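Local coordinates for acetylornithine aminotransferase (Aquifex aeolicus, PDB 2EH6), which catalyses the pyridoxal-phosphate-dependent transfer of an amino group from N(2)-acetyl-L-ornithine to 2-oxoglutarate in arginine biosynthesis, at residues K117-N125 against P152-N160. Sequence-based numbering, arbitrary orientation. Where two conformers were deposited one is given.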
# COMPACT_ATOMS: atom_id res chain seq x y z
N LYS A 117 -15.65 -18.79 -12.89
CA LYS A 117 -16.03 -18.40 -11.54
C LYS A 117 -15.34 -17.07 -11.26
O LYS A 117 -14.12 -16.99 -11.25
CB LYS A 117 -15.57 -19.44 -10.52
CG LYS A 117 -16.18 -20.81 -10.72
CD LYS A 117 -15.74 -21.75 -9.61
CE LYS A 117 -16.47 -23.07 -9.69
NZ LYS A 117 -16.22 -23.89 -8.48
N TRP A 118 -16.13 -16.02 -11.05
CA TRP A 118 -15.55 -14.71 -10.81
C TRP A 118 -16.26 -13.91 -9.72
O TRP A 118 -15.85 -12.79 -9.41
CB TRP A 118 -15.51 -13.89 -12.10
CG TRP A 118 -16.88 -13.82 -12.73
CD1 TRP A 118 -17.47 -14.76 -13.52
CD2 TRP A 118 -17.86 -12.80 -12.53
NE1 TRP A 118 -18.76 -14.40 -13.82
CE2 TRP A 118 -19.03 -13.19 -13.23
CE3 TRP A 118 -17.88 -11.59 -11.82
CZ2 TRP A 118 -20.19 -12.42 -13.24
CZ3 TRP A 118 -19.04 -10.82 -11.83
CH2 TRP A 118 -20.18 -11.24 -12.54
N LYS A 119 -17.31 -14.48 -9.15
CA LYS A 119 -18.07 -13.81 -8.10
C LYS A 119 -17.53 -14.14 -6.71
O LYS A 119 -16.87 -15.15 -6.51
CB LYS A 119 -19.55 -14.19 -8.16
CG LYS A 119 -20.24 -13.87 -9.47
CD LYS A 119 -21.72 -14.22 -9.40
CE LYS A 119 -22.41 -13.96 -10.73
NZ LYS A 119 -23.86 -14.27 -10.66
N PHE A 120 -17.84 -13.28 -5.76
CA PHE A 120 -17.39 -13.48 -4.39
C PHE A 120 -18.53 -13.18 -3.44
O PHE A 120 -19.35 -12.30 -3.69
CB PHE A 120 -16.22 -12.56 -4.06
CG PHE A 120 -14.97 -12.88 -4.81
CD1 PHE A 120 -14.09 -13.84 -4.34
CD2 PHE A 120 -14.67 -12.23 -6.00
CE1 PHE A 120 -12.93 -14.16 -5.04
CE2 PHE A 120 -13.52 -12.53 -6.71
CZ PHE A 120 -12.65 -13.50 -6.23
N ILE A 121 -18.56 -13.94 -2.36
CA ILE A 121 -19.55 -13.74 -1.32
C ILE A 121 -18.77 -13.28 -0.10
O ILE A 121 -17.87 -13.98 0.35
CB ILE A 121 -20.28 -15.05 -0.96
CG1 ILE A 121 -21.12 -15.53 -2.16
CG2 ILE A 121 -21.16 -14.83 0.28
CD1 ILE A 121 -21.83 -16.85 -1.92
N SER A 122 -19.10 -12.11 0.41
CA SER A 122 -18.44 -11.61 1.62
C SER A 122 -19.57 -11.41 2.62
O SER A 122 -20.70 -11.81 2.35
CB SER A 122 -17.68 -10.31 1.35
OG SER A 122 -18.54 -9.28 0.89
N PHE A 123 -19.29 -10.77 3.75
CA PHE A 123 -20.32 -10.60 4.76
C PHE A 123 -20.63 -9.18 5.18
O PHE A 123 -19.80 -8.27 5.07
CB PHE A 123 -19.95 -11.43 5.98
CG PHE A 123 -19.96 -12.91 5.72
CD1 PHE A 123 -21.13 -13.64 5.85
CD2 PHE A 123 -18.80 -13.56 5.32
CE1 PHE A 123 -21.15 -15.01 5.57
CE2 PHE A 123 -18.81 -14.92 5.04
CZ PHE A 123 -19.99 -15.65 5.16
N GLU A 124 -21.86 -8.99 5.68
CA GLU A 124 -22.31 -7.70 6.17
C GLU A 124 -21.45 -7.35 7.38
O GLU A 124 -21.06 -8.24 8.14
CB GLU A 124 -23.78 -7.77 6.57
CG GLU A 124 -24.75 -7.60 5.40
CD GLU A 124 -26.20 -7.82 5.79
OE1 GLU A 124 -26.56 -7.52 6.95
OE2 GLU A 124 -26.98 -8.27 4.93
N ASN A 125 -21.17 -6.06 7.55
CA ASN A 125 -20.36 -5.57 8.67
C ASN A 125 -18.89 -5.90 8.53
O ASN A 125 -18.12 -5.70 9.47
CB ASN A 125 -20.86 -6.13 9.99
CG ASN A 125 -22.29 -5.80 10.26
OD1 ASN A 125 -22.69 -4.64 10.23
ND2 ASN A 125 -23.10 -6.82 10.53
N PRO A 152 -17.66 -5.58 -10.25
CA PRO A 152 -18.85 -6.45 -10.30
C PRO A 152 -18.61 -7.82 -9.69
O PRO A 152 -17.47 -8.29 -9.65
CB PRO A 152 -19.14 -6.55 -11.80
CG PRO A 152 -18.47 -5.35 -12.40
CD PRO A 152 -17.19 -5.26 -11.61
N GLY A 153 -19.68 -8.44 -9.21
CA GLY A 153 -19.56 -9.78 -8.67
C GLY A 153 -19.51 -9.99 -7.18
O GLY A 153 -19.24 -11.10 -6.75
N PHE A 154 -19.78 -8.96 -6.39
CA PHE A 154 -19.76 -9.13 -4.94
C PHE A 154 -21.14 -9.02 -4.30
O PHE A 154 -21.92 -8.12 -4.62
CB PHE A 154 -18.81 -8.10 -4.30
CG PHE A 154 -17.36 -8.30 -4.68
CD1 PHE A 154 -16.89 -7.92 -5.93
CD2 PHE A 154 -16.47 -8.89 -3.79
CE1 PHE A 154 -15.56 -8.12 -6.29
CE2 PHE A 154 -15.14 -9.10 -4.14
CZ PHE A 154 -14.69 -8.72 -5.39
N SER A 155 -21.44 -9.96 -3.41
CA SER A 155 -22.72 -9.97 -2.71
C SER A 155 -22.42 -10.19 -1.24
O SER A 155 -21.41 -10.80 -0.88
CB SER A 155 -23.63 -11.09 -3.25
OG SER A 155 -23.06 -12.36 -3.06
N TYR A 156 -23.31 -9.72 -0.37
CA TYR A 156 -23.08 -9.84 1.06
C TYR A 156 -24.07 -10.72 1.82
O TYR A 156 -25.27 -10.45 1.85
CB TYR A 156 -23.05 -8.43 1.67
CG TYR A 156 -22.27 -7.47 0.80
CD1 TYR A 156 -20.89 -7.60 0.64
CD2 TYR A 156 -22.92 -6.47 0.07
CE1 TYR A 156 -20.18 -6.78 -0.24
CE2 TYR A 156 -22.22 -5.65 -0.80
CZ TYR A 156 -20.85 -5.81 -0.96
OH TYR A 156 -20.17 -5.01 -1.85
N ALA A 157 -23.54 -11.76 2.45
CA ALA A 157 -24.34 -12.68 3.24
C ALA A 157 -24.28 -12.22 4.69
O ALA A 157 -23.65 -11.20 5.00
CB ALA A 157 -23.80 -14.10 3.12
N LYS A 158 -24.92 -12.97 5.59
CA LYS A 158 -24.91 -12.62 7.00
C LYS A 158 -24.10 -13.60 7.84
O LYS A 158 -24.23 -14.82 7.70
CB LYS A 158 -26.35 -12.52 7.52
CG LYS A 158 -27.10 -11.36 6.90
CD LYS A 158 -28.53 -11.25 7.39
CE LYS A 158 -29.22 -10.04 6.77
NZ LYS A 158 -30.65 -9.92 7.18
N LEU A 159 -23.26 -13.05 8.71
CA LEU A 159 -22.40 -13.85 9.58
C LEU A 159 -23.26 -14.76 10.46
O LEU A 159 -24.29 -14.34 10.98
CB LEU A 159 -21.53 -12.94 10.45
CG LEU A 159 -20.27 -13.55 11.05
CD1 LEU A 159 -19.23 -13.76 9.95
CD2 LEU A 159 -19.72 -12.63 12.12
N ASN A 160 -22.82 -16.00 10.61
CA ASN A 160 -23.52 -17.00 11.41
C ASN A 160 -24.90 -17.35 10.86
O ASN A 160 -25.75 -17.86 11.59
CB ASN A 160 -23.63 -16.54 12.86
CG ASN A 160 -22.28 -16.34 13.51
OD1 ASN A 160 -21.35 -17.12 13.28
ND2 ASN A 160 -22.17 -15.31 14.34
O HOH W 1 -21.75 -12.64 -5.38
O HOH W 2 -23.50 -10.18 9.36
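Phe120, Ser122 and Glu124 exchange five backbone hydrogen bonds with Gly153, Ser155 and Ala157, joining strands 119-123 and 154-157 in parallel. They run from Phe120 N to Gly153 O (2.8 Å) through to Glu124 N to Ala157 O (2.9 Å). One water donates to Phe120 O and also bonds Ser155 OG.

Apolar contacts line both faces. On one, the Phe120 and Phe154 rings form an offset pair with little overlap, planes 21° apart; CD2 of Phe120 meets CZ of Phe154 at 3.6 Å. On the other, Ala157 CB touches Phe123 CE1 (3.7 Å) and Ile121 CG2 (3.9 Å), while Leu159 CD1 sits over a face of the Phe123 ring.

Glu124 and Lys158 are both straight past CG (chi2 174° and 179°), which lays the carboxylate along the lysine methylenes, OE2 of Glu124 3.4 Å from CE of Lys158. Glu124 OE2 is 4.6 Å from Lys158 NZ, so the attraction is probably modest. Without the carboxylate, as with an alanine here, Lys158 would probably lose the neighbour along its chain and the nearby opposite charge.

The strands belong to a beta-alpha-beta unit with helix 132-137, in the large sheet of the class-III aminotransferase fold. Strand 154-157 is the sheet edge within the chain; strand 173-178 flanks 119-123 on its other side. Helix 95-112 packs against Phe120 and Phe154; helix 162-166 covers Phe123 and Ala157.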